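Local coordinates for protein nitrite oxidoreductase subunit A (Kuenenia stuttgartiensis, PDB 7B04) that belongs to the molybdopterin oxidoreductase family, resembles NarG, and holds a molybdenum atom, two MD1 groups and an iron-sulfur cluster, at residues E702-E707 against I725-E730; G328-I333 against Q342-W347; K639-S644 against F1085-D1090. All blocks are in the same frame, centred on the assembly; numbering follows the deposited sequence.

Contact 1: E702-E707 against I725-E730; sequences EFQEFE and ITPVYE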
loop_
_atom_site.group_PDB
_atom_site.type_symbol
_atom_site.label_atom_id
_atom_site.label_comp_id
_atom_site.label_asym_id
_atom_site.label_seq_id
_atom_site.Cartn_x
_atom_site.Cartn_y
_atom_site.Cartn_z
ATOM N N GLU B 702 17.432 -7.344 11.139
ATOM C CA GLU B 702 18.187 -7.787 12.304
ATOM C C GLU B 702 18.539 -9.266 12.213
ATOM O O GLU B 702 18.625 -9.956 13.227
ATOM C CB GLU B 702 17.416 -7.521 13.594
ATOM C CG GLU B 702 16.467 -6.345 13.543
ATOM C CD GLU B 702 15.419 -6.416 14.633
ATOM O OE1 GLU B 702 14.327 -6.964 14.377
ATOM O OE2 GLU B 702 15.692 -5.939 15.754
ATOM N N PHE B 703 18.809 -9.767 11.012
ATOM C CA PHE B 703 19.117 -11.182 10.869
ATOM C C PHE B 703 20.563 -11.402 11.285
ATOM O O PHE B 703 21.465 -10.713 10.801
ATOM C CB PHE B 703 18.909 -11.646 9.427
ATOM C CG PHE B 703 17.496 -12.050 9.103
ATOM C CD1 PHE B 703 16.555 -12.226 10.101
ATOM C CD2 PHE B 703 17.119 -12.272 7.790
ATOM C CE1 PHE B 703 15.260 -12.603 9.790
ATOM C CE2 PHE B 703 15.829 -12.648 7.476
ATOM C CZ PHE B 703 14.898 -12.814 8.475
ATOM N N GLN B 704 20.782 -12.330 12.215
ATOM C CA GLN B 704 22.122 -12.731 12.620
ATOM C C GLN B 704 22.577 -14.014 11.934
ATOM O O GLN B 704 23.542 -14.641 12.382
ATOM C CB GLN B 704 22.179 -12.893 14.138
ATOM C CG GLN B 704 22.233 -11.582 14.899
ATOM C CD GLN B 704 21.799 -11.738 16.343
ATOM O OE1 GLN B 704 21.098 -12.687 16.694
ATOM N NE2 GLN B 704 22.225 -10.811 17.190
ATOM N N GLU B 705 21.911 -14.405 10.851
ATOM C CA GLU B 705 22.266 -15.597 10.095
ATOM C C GLU B 705 21.690 -15.430 8.697
ATOM O O GLU B 705 20.709 -14.710 8.497
ATOM C CB GLU B 705 21.736 -16.858 10.797
ATOM C CG GLU B 705 21.886 -18.180 10.054
ATOM C CD GLU B 705 23.326 -18.637 9.938
ATOM O OE1 GLU B 705 24.014 -18.208 8.990
ATOM O OE2 GLU B 705 23.770 -19.428 10.798
ATOM N N PHE B 706 22.302 -16.109 7.731
ATOM C CA PHE B 706 21.918 -15.909 6.342
ATOM C C PHE B 706 20.583 -16.583 6.040
ATOM O O PHE B 706 20.181 -17.546 6.699
ATOM C CB PHE B 706 23.002 -16.435 5.405
ATOM C CG PHE B 706 24.325 -15.746 5.573
ATOM C CD1 PHE B 706 24.469 -14.412 5.234
ATOM C CD2 PHE B 706 25.424 -16.433 6.062
ATOM C CE1 PHE B 706 25.680 -13.769 5.390
ATOM C CE2 PHE B 706 26.641 -15.797 6.214
ATOM C CZ PHE B 706 26.770 -14.464 5.873
ATOM N N GLU B 707 19.887 -16.056 5.034
ATOM C CA GLU B 707 18.588 -16.582 4.645
ATOM C C GLU B 707 18.421 -16.519 3.133
ATOM O O GLU B 707 18.933 -15.615 2.471
ATOM C CB GLU B 707 17.451 -15.815 5.330
ATOM C CG GLU B 707 16.129 -16.529 5.243
ATOM C CD GLU B 707 16.166 -17.875 5.936
ATOM O OE1 GLU B 707 16.766 -17.966 7.026
ATOM O OE2 GLU B 707 15.627 -18.851 5.382
ATOM N N ILE B 725 21.182 -4.115 11.480
ATOM C CA ILE B 725 21.343 -3.578 12.819
ATOM C C ILE B 725 21.297 -4.720 13.826
ATOM O O ILE B 725 20.796 -5.814 13.552
ATOM C CB ILE B 725 20.265 -2.516 13.144
ATOM C CG1 ILE B 725 18.869 -3.140 13.114
ATOM C CG2 ILE B 725 20.355 -1.345 12.171
ATOM C CD1 ILE B 725 17.776 -2.228 13.650
ATOM N N THR B 726 21.826 -4.456 15.017
ATOM C CA THR B 726 21.729 -5.423 16.093
ATOM C C THR B 726 20.277 -5.507 16.564
ATOM O O THR B 726 19.527 -4.532 16.454
ATOM C CB THR B 726 22.641 -5.040 17.260
ATOM O OG1 THR B 726 21.949 -4.151 18.147
ATOM C CG2 THR B 726 23.907 -4.365 16.753
ATOM N N PRO B 727 19.850 -6.668 17.057
ATOM C CA PRO B 727 18.455 -6.821 17.489
ATOM C C PRO B 727 18.047 -5.748 18.487
ATOM O O PRO B 727 18.714 -5.523 19.499
ATOM C CB PRO B 727 18.435 -8.218 18.116
ATOM C CG PRO B 727 19.524 -8.948 17.418
ATOM C CD PRO B 727 20.601 -7.929 17.175
ATOM N N VAL B 728 16.931 -5.083 18.184
ATOM C CA VAL B 728 16.454 -3.991 19.023
ATOM C C VAL B 728 16.021 -4.519 20.385
ATOM O O VAL B 728 16.247 -3.875 21.418
ATOM C CB VAL B 728 15.315 -3.243 18.310
ATOM C CG1 VAL B 728 14.970 -1.984 19.049
ATOM C CG2 VAL B 728 15.712 -2.919 16.881
ATOM N N TYR B 729 15.402 -5.697 20.413
ATOM C CA TYR B 729 14.973 -6.297 21.668
ATOM C C TYR B 729 15.498 -7.725 21.785
ATOM O O TYR B 729 16.325 -8.157 20.975
ATOM C CB TYR B 729 13.449 -6.259 21.768
ATOM C CG TYR B 729 12.855 -4.868 21.642
ATOM C CD1 TYR B 729 12.870 -3.985 22.713
ATOM C CD2 TYR B 729 12.282 -4.441 20.449
ATOM C CE1 TYR B 729 12.329 -2.714 22.603
ATOM C CE2 TYR B 729 11.740 -3.172 20.330
ATOM C CZ TYR B 729 11.765 -2.314 21.410
ATOM O OH TYR B 729 11.226 -1.052 21.298
ATOM N N GLU B 730 15.015 -8.470 22.781
ATOM C CA GLU B 730 15.493 -9.826 23.059
ATOM C C GLU B 730 14.907 -10.805 22.046
ATOM O O GLU B 730 13.988 -11.578 22.329
ATOM C CB GLU B 730 15.151 -10.231 24.485
ATOM C CG GLU B 730 15.827 -11.513 24.940
ATOM C CD GLU B 730 15.498 -11.872 26.374
ATOM O OE1 GLU B 730 14.667 -11.170 26.989
ATOM O OE2 GLU B 730 16.070 -12.857 26.886
#
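The side chains of E702 and V728 cross at about a right angle, and the E702 carboxylate accepts the V728 backbone N-H. The bond is nearly straight: V728 N lies 2.9 Å from E702 OE2, with 171° at the hydrogen, and meets that oxygen nearly along its C-O axis. An extended chain beyond CG (chi2 160°) carries the E702 carboxylate carbon forward past P727. Glutamate suits the place because its other oxygen, OE1, turns to R130 and S699, so one buried group serves a backbone amide and a salt bridge together. Nearer the backbone, the aliphatic part of E702 runs obliquely against I725, E702 CG 4.0 Å from I725 CG1, while I725 O receives a C-H contact from E702 CA at 3.5 Å. Both segments are loops flanking the short strands 707-709 and 716-720, whose backbones are bonded between E707 and W720; the contact joins the two loops on the outer sides of this strand pair, within the molybdopterin oxidoreductase family region. Q704 and P727 reach toward each other tip to tip at the solvent side, Q704 CD 3.8 Å from P727 CG. Beyond them, V728 packs on V202 of subunit C, and F703 turns away to touch a bound MD1.

Contact 2: G328-I333 against Q342-W347; sequences GKIVVI and QKADYW. With MD1 (phosphoric acid 4-(2-amino-4-oxo-3,4,5,6,-tetrahydro-pteridin-6-yl)-2-hydroxy-3,4-dimercapto-but-3-en-yl ester guanylate ester), chain C.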
loop_
_atom_site.group_PDB
_atom_site.type_symbol
_atom_site.label_atom_id
_atom_site.label_comp_id
_atom_site.label_asym_id
_atom_site.label_seq_id
_atom_site.Cartn_x
_atom_site.Cartn_y
_atom_site.Cartn_z
ATOM N N GLY B 328 -0.328 -2.354 -27.535
ATOM C CA GLY B 328 -1.092 -3.390 -26.870
ATOM C C GLY B 328 -2.433 -2.915 -26.352
ATOM O O GLY B 328 -2.630 -1.714 -26.147
ATOM N N LYS B 329 -3.368 -3.841 -26.144
ATOM C CA LYS B 329 -4.693 -3.531 -25.627
ATOM C C LYS B 329 -4.881 -4.196 -24.270
ATOM O O LYS B 329 -4.479 -5.347 -24.072
ATOM C CB LYS B 329 -5.791 -3.987 -26.591
ATOM C CG LYS B 329 -6.024 -3.077 -27.784
ATOM C CD LYS B 329 -7.272 -3.509 -28.545
ATOM C CE LYS B 329 -7.615 -2.542 -29.667
ATOM N NZ LYS B 329 -8.869 -2.942 -30.366
ATOM N N ILE B 330 -5.484 -3.464 -23.339
ATOM C CA ILE B 330 -5.674 -3.912 -21.964
ATOM C C ILE B 330 -7.167 -4.055 -21.700
ATOM O O ILE B 330 -7.957 -3.183 -22.078
ATOM C CB ILE B 330 -5.023 -2.938 -20.961
ATOM C CG1 ILE B 330 -3.517 -2.847 -21.216
ATOM C CG2 ILE B 330 -5.294 -3.375 -19.528
ATOM C CD1 ILE B 330 -2.838 -1.715 -20.479
ATOM N N VAL B 331 -7.551 -5.154 -21.053
ATOM C CA VAL B 331 -8.945 -5.434 -20.728
ATOM C C VAL B 331 -9.042 -5.821 -19.259
ATOM O O VAL B 331 -8.240 -6.624 -18.770
ATOM C CB VAL B 331 -9.523 -6.560 -21.608
ATOM C CG1 VAL B 331 -10.992 -6.797 -21.280
ATOM C CG2 VAL B 331 -9.343 -6.238 -23.078
ATOM N N VAL B 332 -10.023 -5.251 -18.561
ATOM C CA VAL B 332 -10.294 -5.563 -17.163
ATOM C C VAL B 332 -11.761 -5.951 -17.045
ATOM O O VAL B 332 -12.639 -5.227 -17.526
ATOM C CB VAL B 332 -9.969 -4.376 -16.234
ATOM C CG1 VAL B 332 -10.384 -4.688 -14.806
ATOM C CG2 VAL B 332 -8.487 -4.045 -16.300
ATOM N N ILE B 333 -12.027 -7.085 -16.408
ATOM C CA ILE B 333 -13.381 -7.626 -16.290
ATOM C C ILE B 333 -13.668 -7.768 -14.800
ATOM O O ILE B 333 -13.427 -8.815 -14.199
ATOM C CB ILE B 333 -13.536 -8.966 -17.014
ATOM C CG1 ILE B 333 -13.137 -8.835 -18.484
ATOM C CG2 ILE B 333 -14.962 -9.485 -16.885
ATOM C CD1 ILE B 333 -12.946 -10.163 -19.180
ATOM N N GLN B 342 -8.656 1.679 -14.853
ATOM C CA GLN B 342 -8.196 2.908 -15.501
ATOM C C GLN B 342 -7.365 2.591 -16.730
ATOM O O GLN B 342 -7.557 3.171 -17.806
ATOM C CB GLN B 342 -7.312 3.720 -14.563
ATOM C CG GLN B 342 -7.859 4.210 -13.266
ATOM C CD GLN B 342 -6.751 4.883 -12.483
ATOM O OE1 GLN B 342 -5.615 4.960 -12.955
ATOM N NE2 GLN B 342 -7.065 5.378 -11.300
ATOM N N LYS B 343 -6.435 1.652 -16.580
ATOM C CA LYS B 343 -5.481 1.325 -17.622
ATOM C C LYS B 343 -6.110 0.519 -18.743
ATOM O O LYS B 343 -5.493 0.377 -19.804
ATOM C CB LYS B 343 -4.306 0.563 -17.011
ATOM C CG LYS B 343 -3.829 1.123 -15.670
ATOM C CD LYS B 343 -3.407 2.581 -15.794
ATOM C CE LYS B 343 -2.584 3.029 -14.598
ATOM N NZ LYS B 343 -3.421 3.416 -13.431
ATOM N N ALA B 344 -7.319 0.005 -18.536
ATOM C CA ALA B 344 -7.957 -0.842 -19.530
ATOM C C ALA B 344 -8.416 -0.028 -20.731
ATOM O O ALA B 344 -8.843 1.124 -20.601
ATOM C CB ALA B 344 -9.149 -1.571 -18.911
ATOM N N ASP B 345 -8.324 -0.646 -21.911
ATOM C CA ASP B 345 -8.900 -0.054 -23.112
ATOM C C ASP B 345 -10.419 -0.024 -23.030
ATOM O O ASP B 345 -11.052 0.913 -23.533
ATOM C CB ASP B 345 -8.444 -0.841 -24.342
ATOM C CG ASP B 345 -7.130 -0.335 -24.909
ATOM O OD1 ASP B 345 -7.151 0.612 -25.721
ATOM O OD2 ASP B 345 -6.073 -0.877 -24.530
ATOM N N TYR B 346 -11.016 -1.041 -22.410
ATOM C CA TYR B 346 -12.456 -1.090 -22.190
ATOM C C TYR B 346 -12.726 -1.967 -20.976
ATOM O O TYR B 346 -12.156 -3.056 -20.859
ATOM C CB TYR B 346 -13.202 -1.610 -23.429
ATOM C CG TYR B 346 -12.629 -2.854 -24.079
ATOM C CD1 TYR B 346 -11.524 -2.782 -24.918
ATOM C CD2 TYR B 346 -13.218 -4.097 -23.883
ATOM C CE1 TYR B 346 -11.008 -3.913 -25.523
ATOM C CE2 TYR B 346 -12.711 -5.234 -24.484
ATOM C CZ TYR B 346 -11.609 -5.136 -25.304
ATOM O OH TYR B 346 -11.102 -6.267 -25.902
ATOM N N TRP B 347 -13.581 -1.486 -20.077
ATOM C CA TRP B 347 -13.895 -2.181 -18.834
ATOM C C TRP B 347 -15.213 -2.931 -18.972
ATOM O O TRP B 347 -16.224 -2.348 -19.378
ATOM C CB TRP B 347 -13.975 -1.195 -17.667
ATOM C CG TRP B 347 -14.555 -1.787 -16.414
ATOM C CD1 TRP B 347 -14.084 -2.867 -15.726
ATOM C CD2 TRP B 347 -15.712 -1.330 -15.701
ATOM N NE1 TRP B 347 -14.875 -3.111 -14.628
ATOM C CE2 TRP B 347 -15.881 -2.182 -14.591
ATOM C CE3 TRP B 347 -16.620 -0.285 -15.894
ATOM C CZ2 TRP B 347 -16.921 -2.022 -13.680
ATOM C CZ3 TRP B 347 -17.652 -0.126 -14.985
ATOM C CH2 TRP B 347 -17.793 -0.990 -13.892
HETATM P PB MD1 C . -5.816 -10.261 -5.970
HETATM O O3B MD1 C . -7.207 -10.495 -5.120
HETATM O O1B MD1 C . -5.920 -8.984 -6.769
HETATM O O2B MD1 C . -5.602 -11.425 -6.908
HETATM O O3A MD1 C . -4.558 -10.157 -4.905
HETATM C C10 MD1 C . -4.149 -11.280 -4.173
HETATM C C11 MD1 C . -2.608 -11.214 -3.969
HETATM O O11 MD1 C . -2.266 -9.654 -3.820
HETATM C C12 MD1 C . -2.249 -12.036 -2.972
HETATM S S12 MD1 C . -3.115 -13.622 -2.794
HETATM C C13 MD1 C . -1.110 -11.815 -1.942
HETATM S S13 MD1 C . -0.872 -13.139 -0.723
HETATM C C14 MD1 C . -0.275 -10.652 -1.824
HETATM N N15 MD1 C . -1.282 -9.490 -1.369
HETATM C C16 MD1 C . -0.742 -8.201 -1.521
HETATM C C15 MD1 C . -0.966 -7.121 -0.524
HETATM O O14 MD1 C . -1.612 -7.329 0.448
HETATM N N17 MD1 C . -0.366 -5.780 -0.760
HETATM C C17 MD1 C . 0.476 -5.513 -2.029
HETATM N N16 MD1 C . 1.057 -4.203 -2.249
HETATM N N18 MD1 C . 0.702 -6.609 -3.045
HETATM C C20 MD1 C . 0.131 -7.914 -2.831
HETATM N N8 MD1 C . 0.308 -8.969 -3.747
HETATM C C7 MD1 C . 0.629 -10.347 -2.990
HETATM P PA MD1 C . -8.427 -9.392 -4.997
HETATM O O1A MD1 C . -9.287 -9.773 -3.818
HETATM O O2A MD1 C . -7.821 -8.028 -4.777
HETATM O "O5'" MD1 C . -9.364 -9.360 -6.352
HETATM C "C5'" MD1 C . -8.963 -8.582 -7.440
HETATM C "C4'" MD1 C . -10.200 -7.945 -8.166
HETATM O "O4'" MD1 C . -11.261 -9.016 -8.567
HETATM C "C1'" MD1 C . -12.602 -8.345 -8.159
HETATM N N9 MD1 C . -13.687 -9.342 -7.966
HETATM C C4 MD1 C . -14.172 -10.000 -9.014
HETATM N N3 MD1 C . -13.830 -9.955 -10.465
HETATM C C2 MD1 C . -14.542 -10.811 -11.411
HETATM N N2 MD1 C . -14.208 -10.767 -12.823
HETATM N N1 MD1 C . -15.577 -11.701 -10.941
HETATM C C6 MD1 C . -15.899 -11.738 -9.548
HETATM O O6 MD1 C . -16.745 -12.466 -9.155
HETATM C C5 MD1 C . -15.148 -10.834 -8.562
HETATM N N7 MD1 C . -15.247 -10.675 -7.245
HETATM C C8 MD1 C . -14.345 -9.749 -6.863
HETATM C "C2'" MD1 C . -12.285 -7.785 -7.063
HETATM O "O2'" MD1 C . -13.251 -6.755 -6.709
HETATM C "C3'" MD1 C . -10.801 -7.119 -7.394
HETATM O "O3'" MD1 C . -10.971 -5.851 -8.091
#
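V332 and W347 lie side by side as parallel strand neighbours, CA to CA 5.2 Å, and two residues earlier the backbone N-H of D345 bonds to I330 O. The side chain of D345 then folds back on the same residue. Its OD2 accepts I330 N at 2.9 Å with 162° at the hydrogen, through the anti lone pair that faces away from OD1, so D345 grips both the N-H and the C=O of I330 where regular strand pairing has not yet begun. K329 crosses this aspartate at about a right angle, its CB 3.7 Å from D345 OD2, but the charged ends stay apart, K329 NZ being 6.1 Å from D345 OD1.

The strands 329-332 and 346-347 form one side of a five-stranded parallel sheet of order 3-2-1-4-5, a Rossmann-like arrangement, and the link between them holds no helix. Y346 and W347 pair antiparallel with a strand of subunit B, so the sheet continues into that subunit. A344 has only a methyl to place, which lets the backbones come close; its CB rests 3.7 Å from V332 CG2. W347 turns to the same face as V332, with CG anti to the backbone N (chi1 169°); its CD1 lies 3.3 Å from V332 O, and its NE1 bonds to T334. On the other face, covered by helix 505-517, V331 and Y346 cross obliquely, the methyl CG2 of V331 meeting the hydroxyl end of the Y346 ring. Beta-branched valines suit such an extended strand. At its C-terminal end, I333 O accepts a hydrogen bond from N2 of MD1, 2.5 Å, and E336 just beyond also binds that group.

Contact 3: K639-S644 against F1085-D1090; sequences KTHMPS and FGFEAD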
loop_
_atom_site.group_PDB
_atom_site.type_symbol
_atom_site.label_atom_id
_atom_site.label_comp_id
_atom_site.label_asym_id
_atom_site.label_seq_id
_atom_site.Cartn_x
_atom_site.Cartn_y
_atom_site.Cartn_z
ATOM N N LYS B 639 -9.393 -39.830 1.033
ATOM C CA LYS B 639 -8.493 -40.333 2.068
ATOM C C LYS B 639 -7.155 -39.609 2.027
ATOM O O LYS B 639 -6.539 -39.367 3.071
ATOM C CB LYS B 639 -8.297 -41.841 1.924
ATOM C CG LYS B 639 -8.848 -42.428 0.642
ATOM C CD LYS B 639 -8.466 -43.892 0.509
ATOM N N THR B 640 -6.690 -39.258 0.826
ATOM C CA THR B 640 -5.426 -38.539 0.705
ATOM C C THR B 640 -5.496 -37.179 1.385
ATOM O O THR B 640 -4.473 -36.666 1.852
ATOM C CB THR B 640 -5.049 -38.374 -0.767
ATOM O OG1 THR B 640 -5.445 -39.542 -1.497
ATOM C CG2 THR B 640 -3.550 -38.172 -0.921
ATOM N N HIS B 641 -6.688 -36.589 1.462
ATOM C CA HIS B 641 -6.888 -35.268 2.043
ATOM C C HIS B 641 -7.263 -35.315 3.522
ATOM O O HIS B 641 -7.574 -34.268 4.097
ATOM C CB HIS B 641 -8.001 -34.524 1.293
ATOM C CG HIS B 641 -7.768 -34.364 -0.178
ATOM N ND1 HIS B 641 -7.445 -33.153 -0.752
ATOM C CD2 HIS B 641 -7.829 -35.257 -1.194
ATOM C CE1 HIS B 641 -7.310 -33.307 -2.058
ATOM N NE2 HIS B 641 -7.535 -34.576 -2.351
ATOM N N MET B 642 -7.236 -36.487 4.150
ATOM C CA MET B 642 -7.848 -36.624 5.471
ATOM C C MET B 642 -7.014 -35.907 6.528
ATOM O O MET B 642 -5.805 -36.150 6.630
ATOM C CB MET B 642 -8.017 -38.096 5.837
ATOM C CG MET B 642 -8.911 -38.333 7.044
ATOM S SD MET B 642 -10.570 -37.656 6.827
ATOM C CE MET B 642 -11.245 -38.770 5.598
ATOM N N PRO B 643 -7.617 -35.025 7.329
ATOM C CA PRO B 643 -6.875 -34.359 8.407
ATOM C C PRO B 643 -6.877 -35.142 9.710
ATOM O O PRO B 643 -7.461 -36.227 9.798
ATOM C CB PRO B 643 -7.626 -33.034 8.561
ATOM C CG PRO B 643 -9.040 -33.406 8.247
ATOM C CD PRO B 643 -8.965 -34.457 7.160
ATOM N N SER B 644 -6.226 -34.592 10.725
ATOM C CA SER B 644 -6.157 -35.155 12.063
ATOM C C SER B 644 -6.485 -34.063 13.068
ATOM O O SER B 644 -6.381 -32.872 12.757
ATOM C CB SER B 644 -4.765 -35.743 12.347
ATOM O OG SER B 644 -3.776 -34.731 12.394
ATOM N N PHE B 1085 -1.009 -38.962 -7.401
ATOM C CA PHE B 1085 -2.458 -39.089 -7.451
ATOM C C PHE B 1085 -3.018 -38.532 -6.150
ATOM O O PHE B 1085 -2.515 -38.845 -5.064
ATOM C CB PHE B 1085 -2.906 -40.562 -7.623
ATOM C CG PHE B 1085 -2.806 -41.090 -9.041
ATOM C CD1 PHE B 1085 -3.633 -40.621 -10.052
ATOM C CD2 PHE B 1085 -1.883 -42.078 -9.353
ATOM C CE1 PHE B 1085 -3.523 -41.123 -11.350
ATOM C CE2 PHE B 1085 -1.771 -42.574 -10.646
ATOM C CZ PHE B 1085 -2.590 -42.095 -11.642
ATOM N N GLY B 1086 -4.086 -37.759 -6.239
ATOM C CA GLY B 1086 -4.709 -37.266 -5.008
ATOM C C GLY B 1086 -4.068 -36.013 -4.475
ATOM O O GLY B 1086 -3.359 -35.357 -5.197
ATOM N N PHE B 1087 -4.333 -35.724 -3.213
ATOM C CA PHE B 1087 -3.899 -34.478 -2.551
ATOM C C PHE B 1087 -2.391 -34.328 -2.421
ATOM O O PHE B 1087 -1.682 -35.282 -2.198
ATOM C CB PHE B 1087 -4.580 -34.389 -1.187
ATOM C CG PHE B 1087 -3.780 -33.801 -0.060
ATOM C CD1 PHE B 1087 -2.649 -34.427 0.414
ATOM C CD2 PHE B 1087 -4.195 -32.649 0.563
ATOM C CE1 PHE B 1087 -1.925 -33.888 1.460
ATOM C CE2 PHE B 1087 -3.473 -32.116 1.606
ATOM C CZ PHE B 1087 -2.338 -32.731 2.047
ATOM N N GLU B 1088 -1.951 -33.096 -2.644
ATOM C CA GLU B 1088 -0.584 -32.632 -2.372
ATOM C C GLU B 1088 -0.779 -31.299 -1.675
ATOM O O GLU B 1088 -1.459 -30.475 -2.256
ATOM C CB GLU B 1088 0.120 -32.277 -3.665
ATOM C CG GLU B 1088 1.373 -31.476 -3.431
ATOM C CD GLU B 1088 2.547 -32.288 -3.877
ATOM O OE1 GLU B 1088 3.580 -32.232 -3.249
ATOM O OE2 GLU B 1088 2.381 -32.994 -4.821
ATOM N N ALA B 1089 -0.197 -31.097 -0.501
ATOM C CA ALA B 1089 -0.373 -29.804 0.154
ATOM C C ALA B 1089 0.165 -28.718 -0.766
ATOM O O ALA B 1089 1.236 -28.863 -1.367
ATOM C CB ALA B 1089 0.299 -29.768 1.523
ATOM N N ASP B 1090 -0.618 -27.652 -0.926
ATOM C CA ASP B 1090 -0.362 -26.551 -1.847
ATOM C C ASP B 1090 -0.475 -26.992 -3.302
ATOM O O ASP B 1090 -0.039 -26.256 -4.196
ATOM C CB ASP B 1090 0.989 -25.878 -1.586
ATOM C CG ASP B 1090 1.169 -25.485 -0.112
ATOM O OD1 ASP B 1090 0.151 -25.262 0.579
ATOM O OD2 ASP B 1090 2.323 -25.360 0.352
#
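T640 meets F1087 through its methyl branch: T640 CG2 lies 3.9 Å from F1087 CB, while OG1, on another branch, bonds to D1071. Threonine thus offers an apolar group to the phenylalanine and a polar one to the neighbouring loop. The T640 carbonyl oxygen sits obliquely to the F1087 ring, 3.2 Å from CD1. T640 and H641 are the two central residues of a type I beta turn, closed by M642 N bonding to K639 O at 3.2 Å. The turn presents H641 to the second segment, and its imidazole and the F1087 ring form an offset edge-to-face pair, centroids 5.2 Å apart and planes at 70°. The edge of the phenylalanine is directed toward the imidazole face. A hydrogen bond from H641 NE2 to L1070 O helps fix the rotation of the imidazole.

This pair joins two parts of the fold far apart in sequence. The first segment leads into strand 648-652, within the mixed sheet of seven strands; the second leads to strand 1102-1109 of the C-terminal six-stranded sheet, probably the double-psi barrel domain usual in this family. G1086, just before F1087, has backbone angles (phi 85°, psi -163°) that call for glycine, and it passes close to T640. Further along the first segment, M642 and P643 turn to helix 208-213, and S644 OG bonds to R220 O.

Overall arrangement
From the N terminus, contact 2 comes first: 328-333 and 342-347 close a short loop of eight residues at the side of the parallel sheet, next to subunit B. The chain then reaches 639-644, the opening half of contact 3, whose partner 1085-1090 follows some 440 residues later. Contact 1 opens and closes within that interval, joining the ends of a 17-residue stretch that contains strand 716-720 and most of 707-709, near subunit C. Contact 2 precedes both, and none cross. Contact 3 therefore ties the loop before strand 648-652 of the seven-stranded sheet to the loop before strand 1102-1109 of the C-terminal six-stranded sheet. Contacts 2 and 3 lie on opposite sides of the chain's centre.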